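PDB 5AEG: sulfoquinovosidase, which hydrolyses sulfoquinovosyl diacylglycerides and simple sulfoquinovosides such as sulfoquinovosyl glycerol, releasing sulfoquinovose for sulfoglycolysis. Local coordinates for residues Pro336-Asp341 with Ala384-Val389. Numbering follows the deposited sequence.
Sequences PYVASD and AWFKEV
The ring of Phe386 reaches from its helix to Pro336 and Val338 and makes every close contact between the two segments. These contacts are apolar: no hydrogen bond or salt bridge joins 336-341 to 384-389, and the buried surface is small, 139 Å². Two atoms of the ring's far end do the touching. CE1 lies 4.1 Å from CG1 of Val338, while CE2 lies 4.0 Å from CA of Pro336, both partners approaching obliquely. CG of Phe386 is roughly anti to the backbone N (chi1 -150°), which helps carry this long, rigid, flat group toward 336-341; the CA atoms of Pro336 and Phe386 remain 8.5 Å apart. In Val338, CG1 lies anti to the carbonyl carbon and serves as the branch that meets the ring; beta-branching suits the extended backbone, and an apolar methyl suits contact with an aromatic ring. Pro336 meets Phe386 through its backbone CA, while its own apolar ring packs on Trp433 and Phe406; lacking an amide hydrogen, it leaves no N-H to satisfy in this buried place.

Neighbouring groups add to the packing: Leu344 and Cys345 of helix 343-351 touch Val338, and Val375 touches Phe386. Tyr337 points its side chain away from the helix; its hydroxyl hydrogen-bonds to Tyr409 O and its ring meets Phe367 and Phe406 edge-to-face.

The side chain of Pro336 is about 6 Å from that of the nucleophile Asp405, and the Val338 side chain about 6 Å from that of substrate-binding Trp304, so the contact is close to the active site. It belongs to the (beta/alpha)8 barrel of family 31: helix 380-395 lies in the crossover from parallel strand 329-334 to its neighbour 401-404, and strand 337-339, at the edge of a small antiparallel sheet beside 370-374, is part of the excursion between strand 329-334 and that helix.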
loop_
_atom_site.group_PDB
_atom_site.type_symbol
_atom_site.label_atom_id
_atom_site.label_comp_id
_atom_site.label_asym_id
_atom_site.label_seq_id
_atom_site.Cartn_x
_atom_site.Cartn_y
_atom_site.Cartn_z
ATOM N N PRO A 336 2.960 14.476 7.686
ATOM C CA PRO A 336 3.395 15.671 6.950
ATOM C C PRO A 336 2.541 16.891 7.305
ATOM O O PRO A 336 2.456 17.825 6.496
ATOM C CB PRO A 336 3.261 15.210 5.517
ATOM C CG PRO A 336 1.965 14.403 5.559
ATOM C CD PRO A 336 1.942 13.723 6.905
ATOM N N TYR A 337 1.946 16.895 8.515
ATOM C CA TYR A 337 1.250 18.040 9.095
ATOM C C TYR A 337 2.006 18.475 10.374
ATOM O O TYR A 337 2.869 17.741 10.890
ATOM C CB TYR A 337 -0.162 17.714 9.503
ATOM C CG TYR A 337 -1.042 17.049 8.442
ATOM C CD1 TYR A 337 -1.727 17.807 7.473
ATOM C CD2 TYR A 337 -1.283 15.669 8.480
ATOM C CE1 TYR A 337 -2.594 17.180 6.554
ATOM C CE2 TYR A 337 -2.066 15.046 7.547
ATOM C CZ TYR A 337 -2.786 15.789 6.593
ATOM O OH TYR A 337 -3.633 15.124 5.662
ATOM N N VAL A 338 1.680 19.668 10.840
ATOM C CA VAL A 338 2.326 20.233 12.033
ATOM C C VAL A 338 1.272 20.961 12.847
ATOM O O VAL A 338 0.583 21.843 12.342
ATOM C CB VAL A 338 3.515 21.133 11.698
ATOM C CG1 VAL A 338 4.762 20.351 11.353
ATOM C CG2 VAL A 338 3.210 22.134 10.588
ATOM N N ALA A 339 1.201 20.633 14.127
ATOM C CA ALA A 339 0.207 21.199 15.015
ATOM C C ALA A 339 0.360 22.768 15.067
ATOM O O ALA A 339 1.419 23.284 15.402
ATOM C CB ALA A 339 0.406 20.652 16.406
ATOM N N SER A 340 -0.728 23.459 14.865
ATOM C CA SER A 340 -0.691 24.935 14.658
ATOM C C SER A 340 -0.245 25.713 15.894
ATOM O O SER A 340 0.285 26.821 15.757
ATOM C CB SER A 340 -2.036 25.438 14.184
ATOM O OG SER A 340 -2.956 25.195 15.192
ATOM N N ASP A 341 -0.426 25.138 17.082
ATOM C CA ASP A 341 -0.015 25.794 18.324
ATOM C C ASP A 341 1.402 25.455 18.779
ATOM O O ASP A 341 1.730 25.777 19.886
ATOM C CB ASP A 341 -1.013 25.467 19.422
ATOM C CG ASP A 341 -1.079 23.950 19.754
ATOM O OD1 ASP A 341 -0.751 23.039 18.929
ATOM O OD2 ASP A 341 -1.559 23.640 20.838
ATOM N N ALA A 384 13.260 20.515 1.963
ATOM C CA ALA A 384 14.583 20.492 2.620
ATOM C C ALA A 384 14.511 20.628 4.113
ATOM O O ALA A 384 15.202 19.893 4.851
ATOM C CB ALA A 384 15.515 21.598 2.067
ATOM N N TRP A 385 13.692 21.570 4.539
ATOM C CA TRP A 385 13.476 21.866 5.963
ATOM C C TRP A 385 12.904 20.661 6.702
ATOM O O TRP A 385 13.321 20.342 7.772
ATOM C CB TRP A 385 12.490 23.028 6.112
ATOM C CG TRP A 385 11.899 23.285 7.508
ATOM C CD1 TRP A 385 12.530 23.812 8.617
ATOM C CD2 TRP A 385 10.563 23.011 7.925
ATOM N NE1 TRP A 385 11.659 23.887 9.670
ATOM C CE2 TRP A 385 10.448 23.399 9.275
ATOM C CE3 TRP A 385 9.433 22.514 7.279
ATOM C CZ2 TRP A 385 9.268 23.285 9.972
ATOM C CZ3 TRP A 385 8.271 22.407 7.970
ATOM C CH2 TRP A 385 8.192 22.786 9.304
ATOM N N PHE A 386 11.848 20.076 6.138
ATOM C CA PHE A 386 11.181 18.963 6.795
ATOM C C PHE A 386 12.065 17.726 6.789
ATOM O O PHE A 386 12.097 16.985 7.753
ATOM C CB PHE A 386 9.812 18.709 6.144
ATOM C CG PHE A 386 8.807 18.145 7.082
ATOM C CD1 PHE A 386 8.538 18.764 8.274
ATOM C CD2 PHE A 386 8.143 16.971 6.798
ATOM C CE1 PHE A 386 7.557 18.295 9.118
ATOM C CE2 PHE A 386 7.223 16.447 7.686
ATOM C CZ PHE A 386 6.889 17.095 8.832
ATOM N N LYS A 387 12.807 17.498 5.721
ATOM C CA LYS A 387 13.830 16.475 5.744
ATOM C C LYS A 387 14.859 16.693 6.894
ATOM O O LYS A 387 15.311 15.749 7.524
ATOM C CB LYS A 387 14.453 16.383 4.368
ATOM C CG LYS A 387 15.667 15.459 4.293
ATOM C CD LYS A 387 15.801 14.858 2.905
ATOM C CE LYS A 387 15.789 15.820 1.710
ATOM N NZ LYS A 387 16.944 16.730 1.754
ATOM N N GLU A 388 15.222 17.947 7.195
ATOM C CA GLU A 388 16.122 18.220 8.344
ATOM C C GLU A 388 15.487 17.970 9.653
ATOM O O GLU A 388 16.157 17.533 10.604
ATOM C CB GLU A 388 16.707 19.685 8.331
ATOM C CG GLU A 388 17.651 19.904 7.145
ATOM C CD GLU A 388 18.882 18.994 7.108
ATOM O OE1 GLU A 388 19.489 18.859 8.203
ATOM O OE2 GLU A 388 19.247 18.428 6.008
ATOM N N VAL A 389 14.199 18.237 9.736
ATOM C CA VAL A 389 13.462 17.854 10.916
ATOM C C VAL A 389 13.643 16.348 11.154
ATOM O O VAL A 389 13.919 15.947 12.283
ATOM C CB VAL A 389 11.966 18.208 10.824
ATOM C CG1 VAL A 389 11.159 17.543 11.914
ATOM C CG2 VAL A 389 11.751 19.723 10.923
#